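Local coordinates for dermonecrotic toxin (Pasteurella multocida, PDB 2EBF), which acts as a mitogenic toxin that induces bone resorption in severe atrophic rhinitis of pigs, here in its C-terminal region with a thiol protease-like catalytic triad, at residues Leu331-Phe336 and Val521-Ile526. Numbering follows the deposited sequence.
Sequences LLTESF and VQYLKI
Y523 reaches from the short helix 520-524 to the C-terminal end of helix 312-333, its ring lying between the side chains of L332 and F336. Its hydroxyl ends beside the backbone of that helix: OH of Y523 donates a weak hydrogen bond to O of L332, 2.8 Å away, which lies in the plane of the tyrosine ring at its edge. The isobutyl group of L332 approaches the same end from the opposite direction, with CG of L332 3.7 Å from CZ of Y523. F336 meets the ring further back, CD1 of F336 coming within 3.6 Å of CE1 of Y523. The two rings are inclined at 58° with centroids 4.8 Å apart, an oblique aromatic pair. A type II turn from T333 to F336 reverses the chain after the helix, and CG of F336 is anti to the backbone N (chi1 -180°), which carries the ring across to helix 520-524. There CZ of F336 lies 4.0 Å from CB of Q522, and the backbone O of Q522 sits near the phenyl plane at the ring edge. The amide of Q522 bends away to bond G519 and N508. After Y523 a Schellman motif at K525 ends the helix. Within the C2 region, the contact packs the end of helix 312-333 against the short helix that precedes strand 528-531, with I484 of helix 473-490 touching both L332 and Y523.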
ATOM      1  N   LEU A 331      -5.062   3.892   0.296  1.00 30.21           N
ATOM      2  CA  LEU A 331      -4.952   5.195   0.955  1.00 32.09           C
ATOM      3  C   LEU A 331      -5.480   6.317   0.065  1.00 32.68           C
ATOM      4  O   LEU A 331      -6.148   7.238   0.539  1.00 33.01           O
ATOM      5  CB  LEU A 331      -3.493   5.477   1.326  1.00 31.45           C
ATOM      6  CG  LEU A 331      -3.200   6.804   2.028  1.00 33.27           C
ATOM      7  CD1 LEU A 331      -3.899   6.817   3.393  1.00 34.23           C
ATOM      8  CD2 LEU A 331      -1.703   7.008   2.178  1.00 33.32           C
ATOM      9  N   LEU A 332      -5.167   6.236  -1.226  1.00 33.50           N
ATOM     10  CA  LEU A 332      -5.604   7.241  -2.187  1.00 34.24           C
ATOM     11  C   LEU A 332      -7.127   7.327  -2.288  1.00 33.90           C
ATOM     12  O   LEU A 332      -7.649   8.376  -2.645  1.00 33.73           O
ATOM     13  CB  LEU A 332      -4.989   6.959  -3.564  1.00 34.69           C
ATOM     14  CG  LEU A 332      -5.258   7.875  -4.762  1.00 36.12           C
ATOM     15  CD1 LEU A 332      -4.272   9.048  -4.824  1.00 39.42           C
ATOM     16  CD2 LEU A 332      -5.161   7.039  -6.026  1.00 37.44           C
ATOM     17  N   THR A 333      -7.839   6.240  -1.975  1.00 34.10           N
ATOM     18  CA  THR A 333      -9.303   6.260  -2.047  1.00 34.32           C
ATOM     19  C   THR A 333      -9.962   6.863  -0.798  1.00 35.16           C
ATOM     20  O   THR A 333     -11.158   7.217  -0.822  1.00 35.80           O
ATOM     21  CB  THR A 333      -9.901   4.849  -2.242  1.00 34.25           C
ATOM     22  OG1 THR A 333      -9.684   4.068  -1.062  1.00 33.66           O
ATOM     23  CG2 THR A 333      -9.294   4.142  -3.455  1.00 34.22           C
ATOM     24  N   GLU A 334      -9.205   6.941   0.298  1.00 35.50           N
ATOM     25  CA  GLU A 334      -9.754   7.347   1.593  1.00 35.57           C
ATOM     26  C   GLU A 334     -10.297   8.765   1.572  1.00 36.21           C
ATOM     27  O   GLU A 334      -9.605   9.707   1.188  1.00 35.29           O
ATOM     28  CB  GLU A 334      -8.713   7.210   2.711  1.00 36.09           C
ATOM     29  CG  GLU A 334      -8.515   5.790   3.179  1.00 35.38           C
ATOM     30  CD  GLU A 334      -7.521   5.663   4.334  1.00 36.44           C
ATOM     31  OE1 GLU A 334      -7.188   4.503   4.668  1.00 35.26           O
ATOM     32  OE2 GLU A 334      -7.085   6.700   4.904  1.00 35.72           O
ATOM     33  N   SER A 335     -11.552   8.903   1.992  1.00 36.64           N
ATOM     34  CA  SER A 335     -12.208  10.205   2.048  1.00 38.09           C
ATOM     35  C   SER A 335     -12.086  10.982   0.728  1.00 37.57           C
ATOM     36  O   SER A 335     -11.929  12.212   0.734  1.00 38.35           O
ATOM     37  CB  SER A 335     -11.660  11.033   3.226  1.00 38.61           C
ATOM     38  OG  SER A 335     -12.063  10.460   4.468  1.00 42.22           O
ATOM     39  N   PHE A 336     -12.128  10.281  -0.407  1.00 36.59           N
ATOM     40  CA  PHE A 336     -12.165  11.000  -1.679  1.00 35.19           C
ATOM     41  C   PHE A 336     -13.498  11.718  -1.720  1.00 34.89           C
ATOM     42  O   PHE A 336     -14.533  11.112  -1.460  1.00 34.36           O
ATOM     43  CB  PHE A 336     -12.010  10.086  -2.902  1.00 34.65           C
ATOM     44  CG  PHE A 336     -12.042  10.836  -4.210  1.00 33.24           C
ATOM     45  CD1 PHE A 336     -10.889  11.450  -4.699  1.00 32.35           C
ATOM     46  CD2 PHE A 336     -13.224  10.970  -4.927  1.00 32.68           C
ATOM     47  CE1 PHE A 336     -10.913  12.170  -5.895  1.00 31.64           C
ATOM     48  CE2 PHE A 336     -13.265  11.684  -6.129  1.00 30.29           C
ATOM     49  CZ  PHE A 336     -12.105  12.288  -6.614  1.00 33.28           C
ATOM     50  N   VAL A 521     -11.009   9.793 -14.259  1.00 27.92           N
ATOM     51  CA  VAL A 521     -11.744  10.964 -14.669  1.00 28.23           C
ATOM     52  C   VAL A 521     -12.150  11.782 -13.438  1.00 28.65           C
ATOM     53  O   VAL A 521     -12.061  13.017 -13.438  1.00 28.29           O
ATOM     54  CB  VAL A 521     -12.883  10.455 -15.590  1.00 28.48           C
ATOM     55  CG1 VAL A 521     -14.263  10.926 -15.225  1.00 28.59           C
ATOM     56  CG2 VAL A 521     -12.508  10.611 -17.030  1.00 27.58           C
ATOM     57  N   GLN A 522     -12.537  11.087 -12.369  1.00 28.96           N
ATOM     58  CA  GLN A 522     -12.791  11.754 -11.086  1.00 29.09           C
ATOM     59  C   GLN A 522     -11.525  12.360 -10.501  1.00 29.42           C
ATOM     60  O   GLN A 522     -11.525  13.521 -10.090  1.00 29.63           O
ATOM     61  CB  GLN A 522     -13.450  10.801 -10.093  1.00 28.84           C
ATOM     62  CG  GLN A 522     -14.893  10.510 -10.428  1.00 28.35           C
ATOM     63  CD  GLN A 522     -15.047   9.569 -11.601  1.00 27.29           C
ATOM     64  OE1 GLN A 522     -14.311   8.591 -11.723  1.00 28.09           O
ATOM     65  NE2 GLN A 522     -16.027   9.842 -12.458  1.00 26.22           N
ATOM     66  N   TYR A 523     -10.447  11.583 -10.454  1.00 29.79           N
ATOM     67  CA  TYR A 523      -9.191  12.115  -9.940  1.00 30.45           C
ATOM     68  C   TYR A 523      -8.663  13.273 -10.770  1.00 30.82           C
ATOM     69  O   TYR A 523      -8.120  14.217 -10.211  1.00 31.09           O
ATOM     70  CB  TYR A 523      -8.128  11.029  -9.815  1.00 30.92           C
ATOM     71  CG  TYR A 523      -8.271  10.162  -8.585  1.00 31.77           C
ATOM     72  CD1 TYR A 523      -7.932  10.646  -7.314  1.00 32.26           C
ATOM     73  CD2 TYR A 523      -8.715   8.850  -8.694  1.00 31.50           C
ATOM     74  CE1 TYR A 523      -8.053   9.841  -6.177  1.00 32.59           C
ATOM     75  CE2 TYR A 523      -8.833   8.033  -7.562  1.00 32.86           C
ATOM     76  CZ  TYR A 523      -8.500   8.534  -6.314  1.00 33.56           C
ATOM     77  OH  TYR A 523      -8.621   7.723  -5.202  1.00 34.42           O
ATOM     78  N   LEU A 524      -8.839  13.217 -12.092  1.00 30.79           N
ATOM     79  CA  LEU A 524      -8.292  14.255 -12.979  1.00 31.48           C
ATOM     80  C   LEU A 524      -9.251  15.429 -13.216  1.00 31.76           C
ATOM     81  O   LEU A 524      -8.895  16.403 -13.887  1.00 31.85           O
ATOM     82  CB  LEU A 524      -7.826  13.656 -14.316  1.00 31.42           C
ATOM     83  CG  LEU A 524      -6.639  12.676 -14.285  1.00 33.15           C
ATOM     84  CD1 LEU A 524      -6.382  12.098 -15.683  1.00 33.66           C
ATOM     85  CD2 LEU A 524      -5.351  13.343 -13.733  1.00 31.64           C
ATOM     86  N   LYS A 525     -10.456  15.337 -12.655  1.00 31.81           N
ATOM     87  CA  LYS A 525     -11.447  16.417 -12.742  1.00 31.95           C
ATOM     88  C   LYS A 525     -11.886  16.676 -14.196  1.00 30.90           C
ATOM     89  O   LYS A 525     -12.043  17.825 -14.613  1.00 30.94           O
ATOM     90  CB  LYS A 525     -10.926  17.721 -12.112  1.00 32.87           C
ATOM     91  CG  LYS A 525     -10.344  17.612 -10.688  1.00 36.08           C
ATOM     92  CD  LYS A 525      -8.812  17.629 -10.655  1.00 41.71           C
ATOM     93  CE  LYS A 525      -8.236  18.974 -11.072  1.00 45.16           C
ATOM     94  NZ  LYS A 525      -6.738  18.958 -11.128  1.00 47.55           N
ATOM     95  N   ILE A 526     -12.071  15.605 -14.959  1.00 29.31           N
ATOM     96  CA  ILE A 526     -12.468  15.707 -16.372  1.00 28.45           C
ATOM     97  C   ILE A 526     -13.655  14.782 -16.640  1.00 28.01           C
ATOM     98  O   ILE A 526     -13.977  13.962 -15.794  1.00 28.04           O
ATOM     99  CB  ILE A 526     -11.286  15.370 -17.320  1.00 28.31           C
ATOM    100  CG1 ILE A 526     -10.779  13.932 -17.080  1.00 28.21           C
ATOM    101  CG2 ILE A 526     -10.178  16.428 -17.158  1.00 27.73           C
ATOM    102  CD1 ILE A 526      -9.657  13.485 -18.022  1.00 28.11           C
TER